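Local atomic coordinates of 2-aminomuconic 6-semialdehyde dehydrogenase (Pseudomonas sp., PDB entry 7BZV), a protein that oxidises 2-aminomuconic 6-semialdehyde with NAD+ as cofactor, a step in the meta-cleavage pathway of 2-aminophenol catabolism. Residues M276-L281 / N444-R449; M271-M276 / A308-A313; L417-W422 / E434-G439. One frame throughout, in Å; residues are numbered along the deposited sequence.

Interaction 1. Residues M276-L281 / N444-R449; sequences MRALFL and NTWFLR
Ala278 sets its CA and CB over one face of the Trp446 indole in a CH-pi contact within the alpha/beta fold of an aldehyde dehydrogenase. It joins the C-terminal turn of helix 268-280 to the loop that follows strand 440-443. Ala278 CA sits 3.5 Å from the centroid of the six-membered ring of Trp446, only 12° off the ring normal. Ala278 CB covers the five-membered part of the same face, 3.6 Å from Trp446 CG. The opposite face is met by Phe447 CB, offset toward the rim. Leu281 approaches at the ring edge, with Leu281 CD2 3.6 Å from Trp446 CZ3. Leu281 CD2 also lies 3.8 Å from Phe447 CD2, so one methyl touches both aromatic rings. Trp446 has CG anti to the backbone N (chi1 173°), which sends the indole to the helix. Its rotation is fixed by a hydrogen bond from Trp446 NE1 to Leu288 O, in the loop that, in this family, usually carries the catalytic cysteine. Helix 95-119 covers Leu281 through Met97 and Ile101. No direct hydrogen bond crosses the contact. Instead a water at the edge of the indole accepts from Arg277 NE at 3.3 Å and donates to Trp446 O at 3.2 Å.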
ATOM      1  N   MET B 276      20.634 -24.240  19.060  1.00 26.69           N
ATOM      2  CA  MET B 276      21.500 -23.819  20.158  1.00 30.04           C
ATOM      3  C   MET B 276      21.308 -22.350  20.469  1.00 28.15           C
ATOM      4  O   MET B 276      21.355 -21.968  21.652  1.00 27.84           O
ATOM      5  CB  MET B 276      22.977 -24.111  19.894  1.00 32.64           C
ATOM      6  CG  MET B 276      23.143 -25.546  19.891  1.00 33.58           C
ATOM      7  SD  MET B 276      23.355 -26.233  21.582  1.00 30.57           S
ATOM      8  CE  MET B 276      21.762 -26.747  22.137  1.00 38.08           C
ATOM      9  N   ARG B 277      21.041 -21.522  19.454  1.00 22.19           N
ATOM     10  CA  ARG B 277      20.765 -20.118  19.740  1.00 28.88           C
ATOM     11  C   ARG B 277      19.365 -19.933  20.333  1.00 27.03           C
ATOM     12  O   ARG B 277      19.189 -19.227  21.337  1.00 27.92           O
ATOM     13  CB  ARG B 277      20.951 -19.297  18.458  1.00 31.14           C
ATOM     14  CG  ARG B 277      22.427 -19.218  18.020  1.00 34.93           C
ATOM     15  CD  ARG B 277      22.642 -18.661  16.616  1.00 35.96           C
ATOM     16  NE  ARG B 277      21.943 -17.404  16.381  1.00 49.00           N
ATOM     17  CZ  ARG B 277      22.414 -16.220  16.729  1.00 47.21           C
ATOM     18  NH1 ARG B 277      23.603 -16.145  17.317  1.00 45.88           N
ATOM     19  NH2 ARG B 277      21.705 -15.120  16.458  1.00 49.28           N
ATOM     20  N   ALA B 278      18.359 -20.554  19.716  1.00 27.13           N
ATOM     21  CA  ALA B 278      16.976 -20.429  20.182  1.00 24.52           C
ATOM     22  C   ALA B 278      16.832 -20.863  21.629  1.00 25.64           C
ATOM     23  O   ALA B 278      15.921 -20.400  22.327  1.00 27.53           O
ATOM     24  CB  ALA B 278      16.025 -21.273  19.323  1.00 25.87           C
ATOM     25  N   LEU B 279      17.682 -21.781  22.078  1.00 24.66           N
ATOM     26  CA  LEU B 279      17.636 -22.249  23.454  1.00 29.37           C
ATOM     27  C   LEU B 279      18.494 -21.407  24.401  1.00 29.48           C
ATOM     28  O   LEU B 279      18.054 -21.129  25.516  1.00 25.79           O
ATOM     29  CB  LEU B 279      18.090 -23.722  23.564  1.00 29.04           C
ATOM     30  CG  LEU B 279      17.242 -24.765  22.821  1.00 34.48           C
ATOM     31  CD1 LEU B 279      17.901 -26.136  22.801  1.00 26.46           C
ATOM     32  CD2 LEU B 279      15.845 -24.866  23.396  1.00 34.58           C
ATOM     33  N   PHE B 280      19.714 -20.995  24.006  1.00 22.44           N
ATOM     34  CA  PHE B 280      20.707 -20.545  24.984  1.00 26.62           C
ATOM     35  C   PHE B 280      21.291 -19.172  24.680  1.00 23.38           C
ATOM     36  O   PHE B 280      22.048 -18.640  25.494  1.00 25.78           O
ATOM     37  CB  PHE B 280      21.843 -21.600  25.110  1.00 25.72           C
ATOM     38  CG  PHE B 280      21.349 -22.986  25.411  1.00 24.76           C
ATOM     39  CD1 PHE B 280      20.528 -23.206  26.500  1.00 27.53           C
ATOM     40  CD2 PHE B 280      21.685 -24.066  24.592  1.00 29.39           C
ATOM     41  CE1 PHE B 280      20.038 -24.472  26.775  1.00 28.27           C
ATOM     42  CE2 PHE B 280      21.183 -25.333  24.853  1.00 28.84           C
ATOM     43  CZ  PHE B 280      20.369 -25.537  25.955  1.00 28.43           C
ATOM     44  N   LEU B 281      20.938 -18.554  23.559  1.00 25.70           N
ATOM     45  CA  LEU B 281      21.386 -17.186  23.339  1.00 27.37           C
ATOM     46  C   LEU B 281      20.932 -16.291  24.492  1.00 24.71           C
ATOM     47  O   LEU B 281      19.806 -16.406  24.979  1.00 25.40           O
ATOM     48  CB  LEU B 281      20.839 -16.655  22.006  1.00 29.11           C
ATOM     49  CG  LEU B 281      21.363 -15.278  21.638  1.00 27.22           C
ATOM     50  CD1 LEU B 281      22.865 -15.360  21.328  1.00 41.22           C
ATOM     51  CD2 LEU B 281      20.614 -14.666  20.422  1.00 33.07           C
ATOM     52  N   ASN B 444      13.294 -22.498   9.502  1.00 22.64           N
ATOM     53  CA  ASN B 444      14.715 -22.766   9.269  1.00 26.23           C
ATOM     54  C   ASN B 444      15.593 -21.605   9.677  1.00 22.42           C
ATOM     55  O   ASN B 444      16.620 -21.354   9.070  1.00 22.17           O
ATOM     56  CB  ASN B 444      14.962 -23.159   7.817  1.00 22.24           C
ATOM     57  CG  ASN B 444      14.330 -24.501   7.475  1.00 25.16           C
ATOM     58  OD1 ASN B 444      14.028 -25.316   8.355  1.00 22.86           O
ATOM     59  ND2 ASN B 444      14.066 -24.706   6.195  1.00 25.35           N
ATOM     60  N   THR B 445      15.174 -20.890  10.722  1.00 22.59           N
ATOM     61  CA  THR B 445      15.948 -19.829  11.355  1.00 24.73           C
ATOM     62  C   THR B 445      15.251 -19.516  12.681  1.00 27.39           C
ATOM     63  O   THR B 445      14.240 -20.128  13.036  1.00 23.14           O
ATOM     64  CB  THR B 445      16.047 -18.628  10.419  1.00 26.80           C
ATOM     65  OG1 THR B 445      16.947 -17.669  10.950  1.00 27.32           O
ATOM     66  CG2 THR B 445      14.700 -17.956  10.259  1.00 24.84           C
ATOM     67  N   TRP B 446      15.791 -18.546  13.398  1.00 24.09           N
ATOM     68  CA  TRP B 446      15.264 -18.113  14.687  1.00 25.77           C
ATOM     69  C   TRP B 446      15.827 -16.714  14.944  1.00 29.46           C
ATOM     70  O   TRP B 446      16.991 -16.458  14.645  1.00 27.50           O
ATOM     71  CB  TRP B 446      15.629 -19.103  15.815  1.00 23.77           C
ATOM     72  CG  TRP B 446      15.212 -18.544  17.134  1.00 29.62           C
ATOM     73  CD1 TRP B 446      13.952 -18.526  17.664  1.00 30.34           C
ATOM     74  CD2 TRP B 446      16.055 -17.857  18.072  1.00 27.15           C
ATOM     75  NE1 TRP B 446      13.967 -17.886  18.882  1.00 28.28           N
ATOM     76  CE2 TRP B 446      15.246 -17.462  19.148  1.00 29.71           C
ATOM     77  CE3 TRP B 446      17.429 -17.552  18.109  1.00 28.60           C
ATOM     78  CZ2 TRP B 446      15.749 -16.744  20.244  1.00 27.43           C
ATOM     79  CZ3 TRP B 446      17.946 -16.853  19.230  1.00 24.55           C
ATOM     80  CH2 TRP B 446      17.084 -16.434  20.264  1.00 24.82           C
ATOM     81  N   PHE B 447      14.978 -15.799  15.426  1.00 23.14           N
ATOM     82  CA  PHE B 447      15.397 -14.452  15.841  1.00 28.24           C
ATOM     83  C   PHE B 447      15.990 -13.650  14.679  1.00 35.05           C
ATOM     84  O   PHE B 447      16.962 -12.919  14.850  1.00 28.90           O
ATOM     85  CB  PHE B 447      16.381 -14.552  17.018  1.00 28.26           C
ATOM     86  CG  PHE B 447      16.583 -13.263  17.808  1.00 23.55           C
ATOM     87  CD1 PHE B 447      15.556 -12.340  17.963  1.00 34.42           C
ATOM     88  CD2 PHE B 447      17.787 -13.019  18.462  1.00 29.58           C
ATOM     89  CE1 PHE B 447      15.725 -11.217  18.728  1.00 29.60           C
ATOM     90  CE2 PHE B 447      17.971 -11.895  19.237  1.00 40.02           C
ATOM     91  CZ  PHE B 447      16.939 -10.975  19.358  1.00 36.93           C
ATOM     92  N   LEU B 448      15.393 -13.772  13.494  1.00 33.07           N
ATOM     93  CA  LEU B 448      15.656 -12.866  12.361  1.00 31.18           C
ATOM     94  C   LEU B 448      14.560 -11.804  12.312  1.00 30.94           C
ATOM     95  O   LEU B 448      13.361 -12.134  12.148  1.00 32.66           O
ATOM     96  CB  LEU B 448      15.674 -13.689  11.070  1.00 41.96           C
ATOM     97  CG  LEU B 448      16.854 -14.067  10.190  1.00 43.52           C
ATOM     98  CD1 LEU B 448      16.252 -14.690   8.888  1.00 31.42           C
ATOM     99  CD2 LEU B 448      17.667 -12.851   9.922  1.00 76.24           C
ATOM    100  N   ARG B 449      14.933 -10.531  12.486  1.00 32.65           N
ATOM    101  CA  ARG B 449      13.956  -9.484  12.802  1.00 35.52           C
ATOM    102  C   ARG B 449      13.975  -8.424  11.698  1.00 52.66           C
ATOM    103  O   ARG B 449      14.867  -7.567  11.658  1.00 62.17           O
ATOM    104  CB  ARG B 449      14.256  -8.870  14.175  1.00 35.75           C
ATOM    105  CG  ARG B 449      14.019  -9.789  15.380  1.00 28.87           C
ATOM    106  CD  ARG B 449      12.537  -9.717  15.750  1.00 26.91           C
ATOM    107  NE  ARG B 449      12.113  -8.388  16.217  1.00 36.06           N
ATOM    108  CZ  ARG B 449      11.274  -7.543  15.587  1.00 37.97           C
ATOM    109  NH1 ARG B 449      10.702  -7.785  14.397  1.00 31.95           N
ATOM    110  NH2 ARG B 449      11.017  -6.407  16.168  1.00 33.65           N
TER
HETATM  111  O   HOH W   1      19.198 -18.761  15.198  1.00 39.68           O

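Interaction 2. Residues M271-M276 / A308-A313; sequences MLDGMM and AERIKA
The polar part is a salt bridge between Asp273 and Arg310. Arg310 presents its end-on edge. Arg310 NH1 lies 2.9 Å from Asp273 OD1, with an N-H...O angle of 149°, and meets it nearly along the C-O axis. Arg310 NH2 donates to the anti lone pair of Asp273 OD1 at 3.2 Å. Both nitrogens bind OD1 alone, and the carboxylate and guanidinium planes are 67° apart, so this is not a flat two-oxygen pairing. Bends at chi2 and chi3 curl the Arg310 chain and bring its guanidinium to the carboxylate. Met276 CG and Leu272 O lie over one face of the guanidinium. Leu272 CB adds a contact with Arg310 NH1 at 3.9 Å. The two helices belong to consecutive parts of the alpha/beta fold. Helix 268-280 is the crossover between parallel strands 258-262 and 290-296, and helix 297-312 follows directly. Their segments cross at -56°, with axes 11.1 Å apart. The apolar part is centred on Met276, whose chain is bent at chi2 and chi3. Met276 SD lies 3.7 Å from Arg310 CB. Met276 CE touches Ile311 CG1 at 3.7 Å, the two side chains crossing at about a right angle. Leu307 also packs on Met276.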
ATOM      1  N   MET B 271      19.866 -26.917  11.698  1.00 24.52           N
ATOM      2  CA  MET B 271      18.904 -26.916  12.788  1.00 22.33           C
ATOM      3  C   MET B 271      19.610 -26.906  14.126  1.00 23.84           C
ATOM      4  O   MET B 271      19.256 -26.120  15.012  1.00 22.67           O
ATOM      5  CB  MET B 271      17.973 -28.127  12.648  1.00 20.91           C
ATOM      6  CG  MET B 271      17.039 -28.364  13.820  1.00 21.85           C
ATOM      7  SD  MET B 271      17.734 -29.200  15.250  1.00 26.66           S
ATOM      8  CE  MET B 271      18.217 -30.766  14.547  1.00 26.30           C
ATOM      9  N   LEU B 272      20.651 -27.718  14.278  1.00 24.21           N
ATOM     10  CA  LEU B 272      21.342 -27.728  15.556  1.00 24.51           C
ATOM     11  C   LEU B 272      21.971 -26.372  15.844  1.00 26.79           C
ATOM     12  O   LEU B 272      21.948 -25.886  16.999  1.00 23.05           O
ATOM     13  CB  LEU B 272      22.419 -28.815  15.586  1.00 25.51           C
ATOM     14  CG  LEU B 272      22.075 -30.254  15.894  1.00 47.72           C
ATOM     15  CD1 LEU B 272      23.430 -30.996  15.908  1.00 63.70           C
ATOM     16  CD2 LEU B 272      21.367 -30.371  17.206  1.00 43.80           C
ATOM     17  N   ASP B 273      22.611 -25.778  14.826  1.00 25.98           N
ATOM     18  CA  ASP B 273      23.184 -24.447  15.004  1.00 26.25           C
ATOM     19  C   ASP B 273      22.121 -23.450  15.449  1.00 24.31           C
ATOM     20  O   ASP B 273      22.343 -22.619  16.341  1.00 26.25           O
ATOM     21  CB  ASP B 273      23.795 -23.931  13.700  1.00 29.82           C
ATOM     22  CG  ASP B 273      25.116 -24.569  13.375  1.00 37.36           C
ATOM     23  OD1 ASP B 273      25.699 -25.247  14.227  1.00 31.75           O
ATOM     24  OD2 ASP B 273      25.564 -24.384  12.239  1.00 34.15           O
ATOM     25  N   GLY B 274      20.976 -23.478  14.763  1.00 24.40           N
ATOM     26  CA  GLY B 274      19.899 -22.545  15.061  1.00 25.60           C
ATOM     27  C   GLY B 274      19.242 -22.795  16.401  1.00 28.57           C
ATOM     28  O   GLY B 274      18.951 -21.855  17.138  1.00 28.91           O
ATOM     29  N   MET B 275      19.025 -24.057  16.744  1.00 22.97           N
ATOM     30  CA  MET B 275      18.398 -24.390  18.019  1.00 25.60           C
ATOM     31  C   MET B 275      19.306 -24.091  19.205  1.00 28.39           C
ATOM     32  O   MET B 275      18.806 -23.690  20.264  1.00 25.41           O
ATOM     33  CB  MET B 275      17.971 -25.848  18.018  1.00 23.83           C
ATOM     34  CG  MET B 275      16.703 -26.119  17.154  1.00 27.94           C
ATOM     35  SD  MET B 275      15.310 -25.079  17.606  1.00 27.09           S
ATOM     36  CE  MET B 275      15.095 -25.476  19.336  1.00 28.71           C
ATOM     37  N   MET B 276      20.634 -24.240  19.060  1.00 26.69           N
ATOM     38  CA  MET B 276      21.500 -23.819  20.158  1.00 30.04           C
ATOM     39  C   MET B 276      21.308 -22.350  20.469  1.00 28.15           C
ATOM     40  O   MET B 276      21.355 -21.968  21.652  1.00 27.84           O
ATOM     41  CB  MET B 276      22.977 -24.111  19.894  1.00 32.64           C
ATOM     42  CG  MET B 276      23.143 -25.546  19.891  1.00 33.58           C
ATOM     43  SD  MET B 276      23.355 -26.233  21.582  1.00 30.57           S
ATOM     44  CE  MET B 276      21.762 -26.747  22.137  1.00 38.08           C
ATOM     45  N   ALA B 308      23.076 -32.803  23.375  1.00 29.41           N
ATOM     46  CA  ALA B 308      23.843 -32.906  24.616  1.00 27.37           C
ATOM     47  C   ALA B 308      25.338 -32.673  24.385  1.00 31.41           C
ATOM     48  O   ALA B 308      26.007 -32.034  25.208  1.00 30.33           O
ATOM     49  CB  ALA B 308      23.607 -34.268  25.269  1.00 31.50           C
ATOM     50  N   GLU B 309      25.895 -33.198  23.291  1.00 26.70           N
ATOM     51  CA  GLU B 309      27.299 -32.906  23.001  1.00 26.47           C
ATOM     52  C   GLU B 309      27.499 -31.428  22.677  1.00 32.00           C
ATOM     53  O   GLU B 309      28.445 -30.801  23.172  1.00 29.21           O
ATOM     54  CB  GLU B 309      27.787 -33.771  21.856  1.00 28.29           C
ATOM     55  CG  GLU B 309      27.776 -35.253  22.109  1.00 29.66           C
ATOM     56  CD  GLU B 309      28.509 -35.690  23.384  1.00 36.88           C
ATOM     57  OE1 GLU B 309      29.492 -35.067  23.796  1.00 33.31           O
ATOM     58  OE2 GLU B 309      28.087 -36.683  23.977  1.00 31.85           O
ATOM     59  N   ARG B 310      26.604 -30.837  21.881  1.00 27.33           N
ATOM     60  CA  ARG B 310      26.776 -29.425  21.541  1.00 34.01           C
ATOM     61  C   ARG B 310      26.758 -28.555  22.795  1.00 35.01           C
ATOM     62  O   ARG B 310      27.501 -27.575  22.897  1.00 34.07           O
ATOM     63  CB  ARG B 310      25.692 -28.964  20.564  1.00 32.93           C
ATOM     64  CG  ARG B 310      25.869 -29.439  19.128  1.00 50.04           C
ATOM     65  CD  ARG B 310      27.058 -28.756  18.428  1.00 56.28           C
ATOM     66  NE  ARG B 310      26.887 -27.305  18.344  1.00 61.10           N
ATOM     67  CZ  ARG B 310      26.387 -26.655  17.290  1.00 64.43           C
ATOM     68  NH1 ARG B 310      26.007 -27.307  16.195  1.00 34.94           N
ATOM     69  NH2 ARG B 310      26.272 -25.337  17.332  1.00 54.35           N
ATOM     70  N   ILE B 311      25.904 -28.897  23.755  1.00 30.56           N
ATOM     71  CA  ILE B 311      25.855 -28.153  25.001  1.00 29.55           C
ATOM     72  C   ILE B 311      27.185 -28.285  25.738  1.00 41.12           C
ATOM     73  O   ILE B 311      27.722 -27.302  26.268  1.00 32.90           O
ATOM     74  CB  ILE B 311      24.657 -28.634  25.838  1.00 30.89           C
ATOM     75  CG1 ILE B 311      23.336 -28.172  25.152  1.00 30.60           C
ATOM     76  CG2 ILE B 311      24.757 -28.112  27.277  1.00 39.60           C
ATOM     77  CD1 ILE B 311      22.084 -28.866  25.659  1.00 31.48           C
ATOM     78  N   LYS B 312      27.765 -29.488  25.738  1.00 40.07           N
ATOM     79  CA  LYS B 312      29.059 -29.666  26.386  1.00 38.93           C
ATOM     80  C   LYS B 312      30.084 -28.714  25.795  1.00 36.32           C
ATOM     81  O   LYS B 312      30.950 -28.199  26.507  1.00 49.26           O
ATOM     82  CB  LYS B 312      29.556 -31.121  26.259  1.00 43.47           C
ATOM     83  CG  LYS B 312      29.058 -32.102  27.302  1.00 53.09           C
ATOM     84  CD  LYS B 312      29.621 -33.534  27.071  1.00 80.02           C
ATOM     85  CE  LYS B 312      28.598 -34.641  27.390  1.00 76.06           C
ATOM     86  NZ  LYS B 312      28.931 -35.953  26.724  1.00 59.40           N
ATOM     87  N   ALA B 313      30.016 -28.475  24.492  1.00 37.09           N
ATOM     88  CA  ALA B 313      30.974 -27.573  23.865  1.00 41.12           C
ATOM     89  C   ALA B 313      30.623 -26.097  24.023  1.00 50.80           C
ATOM     90  O   ALA B 313      31.408 -25.241  23.590  1.00 44.04           O
ATOM     91  CB  ALA B 313      31.113 -27.913  22.368  1.00 55.62           C
TER

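Interaction 3. Residues L417-W422 / E434-G439; sequences LAATIW and ELMRVG
A beta-alpha-beta unit, made of strand 418-422, helix 426-435 and strand 440-443, is closed here. The turn that leaves the helix packs back on the first strand, all in buried surroundings. Met436 and Val438 carry the contact. Met436 CG is anti to the carbonyl carbon, and bends at chi2 and chi3 bring the sulfur round toward Ile421. Met436 CG touches Ala419 CB at 3.8 Å. Further on, Met436 SD meets Ile421 CD1 tip to tip at 4.1 Å. Val438 sits over the backbone at the start of the strand. Val438 CB is 3.7 Å from Leu417 O, and Val438 CG1 is 3.7 Å from Ala418 O. One weak hydrogen bond crosses, from Gly439 N to Leu417 O, at 3.0 Å with an N-H...O angle of 134°. Between the two side chains, Arg437 is the centre of an inverse gamma turn, in which Val438 N donates weakly to Met436 O. Met436 O and Glu434 O are also bound by Lys142 NZ of a second subunit, and Val438 O by Thr479 OG1 of that subunit. The inward side of this turn is thus held mainly by apolar packing, while carbonyl oxygens of the helix end and the turn bind a second subunit.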
ATOM      1  N   LEU B 417       3.851 -15.906  21.568  1.00 32.85           N
ATOM      2  CA  LEU B 417       4.814 -14.934  21.100  1.00 26.27           C
ATOM      3  C   LEU B 417       5.474 -15.381  19.798  1.00 24.80           C
ATOM      4  O   LEU B 417       5.403 -14.656  18.807  1.00 27.50           O
ATOM      5  CB  LEU B 417       5.898 -14.662  22.132  1.00 23.52           C
ATOM      6  CG  LEU B 417       6.773 -13.454  21.766  1.00 43.00           C
ATOM      7  CD1 LEU B 417       5.971 -12.195  21.439  1.00 72.96           C
ATOM      8  CD2 LEU B 417       7.747 -13.178  22.931  1.00 60.35           C
ATOM      9  N   ALA B 418       6.175 -16.530  19.822  1.00 28.85           N
ATOM     10  CA  ALA B 418       6.998 -16.978  18.702  1.00 27.99           C
ATOM     11  C   ALA B 418       7.028 -18.495  18.562  1.00 24.06           C
ATOM     12  O   ALA B 418       6.719 -19.250  19.495  1.00 26.60           O
ATOM     13  CB  ALA B 418       8.445 -16.493  18.841  1.00 28.06           C
ATOM     14  N   ALA B 419       7.432 -18.931  17.356  1.00 23.56           N
ATOM     15  CA  ALA B 419       7.702 -20.329  17.062  1.00 25.16           C
ATOM     16  C   ALA B 419       8.855 -20.437  16.068  1.00 26.98           C
ATOM     17  O   ALA B 419       9.152 -19.493  15.341  1.00 22.60           O
ATOM     18  CB  ALA B 419       6.474 -21.052  16.496  1.00 22.75           C
ATOM     19  N   THR B 420       9.541 -21.583  16.094  1.00 25.25           N
ATOM     20  CA  THR B 420      10.594 -21.877  15.120  1.00 26.63           C
ATOM     21  C   THR B 420      10.414 -23.309  14.632  1.00 23.56           C
ATOM     22  O   THR B 420      10.352 -24.245  15.435  1.00 25.45           O
ATOM     23  CB  THR B 420      11.995 -21.648  15.708  1.00 26.94           C
ATOM     24  OG1 THR B 420      13.007 -21.949  14.716  1.00 28.95           O
ATOM     25  CG2 THR B 420      12.225 -22.491  16.948  1.00 23.48           C
ATOM     26  N   ILE B 421      10.301 -23.459  13.314  1.00 22.66           N
ATOM     27  CA  ILE B 421       9.983 -24.705  12.623  1.00 24.25           C
ATOM     28  C   ILE B 421      11.145 -25.074  11.702  1.00 23.82           C
ATOM     29  O   ILE B 421      11.554 -24.249  10.881  1.00 24.32           O
ATOM     30  CB  ILE B 421       8.746 -24.545  11.721  1.00 22.76           C
ATOM     31  CG1 ILE B 421       7.580 -23.835  12.437  1.00 38.57           C
ATOM     32  CG2 ILE B 421       8.306 -25.865  11.122  1.00 29.41           C
ATOM     33  CD1 ILE B 421       7.099 -24.613  13.553  1.00 41.93           C
ATOM     34  N   TRP B 422      11.542 -26.344  11.714  1.00 20.89           N
ATOM     35  CA  TRP B 422      12.679 -26.840  10.928  1.00 24.11           C
ATOM     36  C   TRP B 422      12.191 -28.004  10.065  1.00 21.11           C
ATOM     37  O   TRP B 422      11.831 -29.066  10.590  1.00 23.95           O
ATOM     38  CB  TRP B 422      13.844 -27.261  11.844  1.00 23.13           C
ATOM     39  CG  TRP B 422      14.449 -26.036  12.537  1.00 23.13           C
ATOM     40  CD1 TRP B 422      13.986 -25.433  13.678  1.00 23.35           C
ATOM     41  CD2 TRP B 422      15.545 -25.230  12.082  1.00 18.97           C
ATOM     42  NE1 TRP B 422      14.726 -24.327  13.959  1.00 27.71           N
ATOM     43  CE2 TRP B 422      15.677 -24.164  12.996  1.00 22.81           C
ATOM     44  CE3 TRP B 422      16.433 -25.312  11.008  1.00 27.75           C
ATOM     45  CZ2 TRP B 422      16.671 -23.216  12.886  1.00 23.60           C
ATOM     46  CZ3 TRP B 422      17.405 -24.359  10.892  1.00 22.01           C
ATOM     47  CH2 TRP B 422      17.514 -23.316  11.827  1.00 23.23           C
ATOM     48  N   GLU B 434       2.250 -21.142   9.373  1.00 23.97           N
ATOM     49  CA  GLU B 434       1.118 -20.211   9.372  1.00 24.34           C
ATOM     50  C   GLU B 434       0.070 -20.559  10.416  1.00 31.00           C
ATOM     51  O   GLU B 434      -0.715 -19.688  10.800  1.00 26.71           O
ATOM     52  CB  GLU B 434       0.412 -20.168   8.007  1.00 28.36           C
ATOM     53  CG  GLU B 434       1.127 -19.409   6.914  1.00 52.73           C
ATOM     54  CD  GLU B 434       0.444 -19.561   5.557  1.00 65.50           C
ATOM     55  OE1 GLU B 434       1.172 -19.795   4.537  1.00 30.25           O
ATOM     56  OE2 GLU B 434      -0.810 -19.469   5.533  1.00 51.74           O
ATOM     57  N   LEU B 435      -0.023 -21.821  10.817  1.00 25.71           N
ATOM     58  CA  LEU B 435      -1.002 -22.246  11.800  1.00 26.57           C
ATOM     59  C   LEU B 435      -0.514 -22.060  13.224  1.00 28.17           C
ATOM     60  O   LEU B 435      -1.278 -22.317  14.151  1.00 24.40           O
ATOM     61  CB  LEU B 435      -1.361 -23.711  11.544  1.00 24.78           C
ATOM     62  CG  LEU B 435      -2.223 -23.954  10.296  1.00 30.07           C
ATOM     63  CD1 LEU B 435      -2.332 -25.462  10.020  1.00 35.19           C
ATOM     64  CD2 LEU B 435      -3.610 -23.296  10.429  1.00 37.13           C
ATOM     65  N   MET B 436       0.750 -21.694  13.420  1.00 23.19           N
ATOM     66  CA  MET B 436       1.249 -21.383  14.748  1.00 23.17           C
ATOM     67  C   MET B 436       0.516 -20.152  15.255  1.00 30.02           C
ATOM     68  O   MET B 436       0.465 -19.140  14.553  1.00 24.02           O
ATOM     69  CB  MET B 436       2.762 -21.094  14.715  1.00 21.43           C
ATOM     70  CG  MET B 436       3.612 -22.265  14.264  1.00 28.00           C
ATOM     71  SD  MET B 436       3.567 -23.605  15.481  1.00 27.09           S
ATOM     72  CE  MET B 436       2.308 -24.677  14.833  1.00 29.00           C
ATOM     73  N   ARG B 437      -0.012 -20.202  16.478  1.00 24.99           N
ATOM     74  CA  ARG B 437      -0.781 -19.060  17.002  1.00 22.43           C
ATOM     75  C   ARG B 437       0.185 -18.117  17.710  1.00 27.10           C
ATOM     76  O   ARG B 437       0.281 -18.058  18.940  1.00 23.96           O
ATOM     77  CB  ARG B 437      -1.897 -19.527  17.929  1.00 28.23           C
ATOM     78  CG  ARG B 437      -3.101 -18.532  17.942  1.00 44.76           C
ATOM     79  CD  ARG B 437      -4.056 -18.754  19.088  1.00 86.25           C
ATOM     80  NE  ARG B 437      -3.402 -18.579  20.381  1.00119.12           N
ATOM     81  CZ  ARG B 437      -3.579 -17.535  21.185  1.00118.24           C
ATOM     82  NH1 ARG B 437      -4.402 -16.547  20.838  1.00116.65           N
ATOM     83  NH2 ARG B 437      -2.928 -17.482  22.341  1.00110.78           N
ATOM     84  N   VAL B 438       0.959 -17.388  16.912  1.00 22.42           N
ATOM     85  CA  VAL B 438       2.066 -16.603  17.431  1.00 19.68           C
ATOM     86  C   VAL B 438       2.179 -15.340  16.594  1.00 21.78           C
ATOM     87  O   VAL B 438       1.605 -15.242  15.503  1.00 24.31           O
ATOM     88  CB  VAL B 438       3.394 -17.395  17.403  1.00 27.33           C
ATOM     89  CG1 VAL B 438       3.280 -18.690  18.248  1.00 29.77           C
ATOM     90  CG2 VAL B 438       3.777 -17.674  15.977  1.00 25.53           C
ATOM     91  N   GLY B 439       2.948 -14.374  17.099  1.00 24.37           N
ATOM     92  CA  GLY B 439       3.215 -13.180  16.322  1.00 27.63           C
ATOM     93  C   GLY B 439       4.302 -13.366  15.286  1.00 21.32           C
ATOM     94  O   GLY B 439       4.276 -12.707  14.236  1.00 25.36           O
TER

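From the N terminus, helix 268-280 supplies the first segments of interactions 2 and 1, which share Met276. Interaction 2 closes first, when helix 297-312 returns to helix 268-280 after strand 290-296. Interaction 3 then opens at strand 418-422 and closes at 434-439, in series after interaction 2. Interaction 1 closes last, at 444-449, so interaction 3 is nested inside its loop, while interactions 1 and 2 cross. Phe280 of the helix packs on Ile311, joining 1 to 2. Strand 418-422 touches both of the others: Met271 and Met275 rest on Trp422, and Thr445 O is hydrogen-bonded to Thr420 OG1. Interactions 1 and 3 both also touch a second subunit.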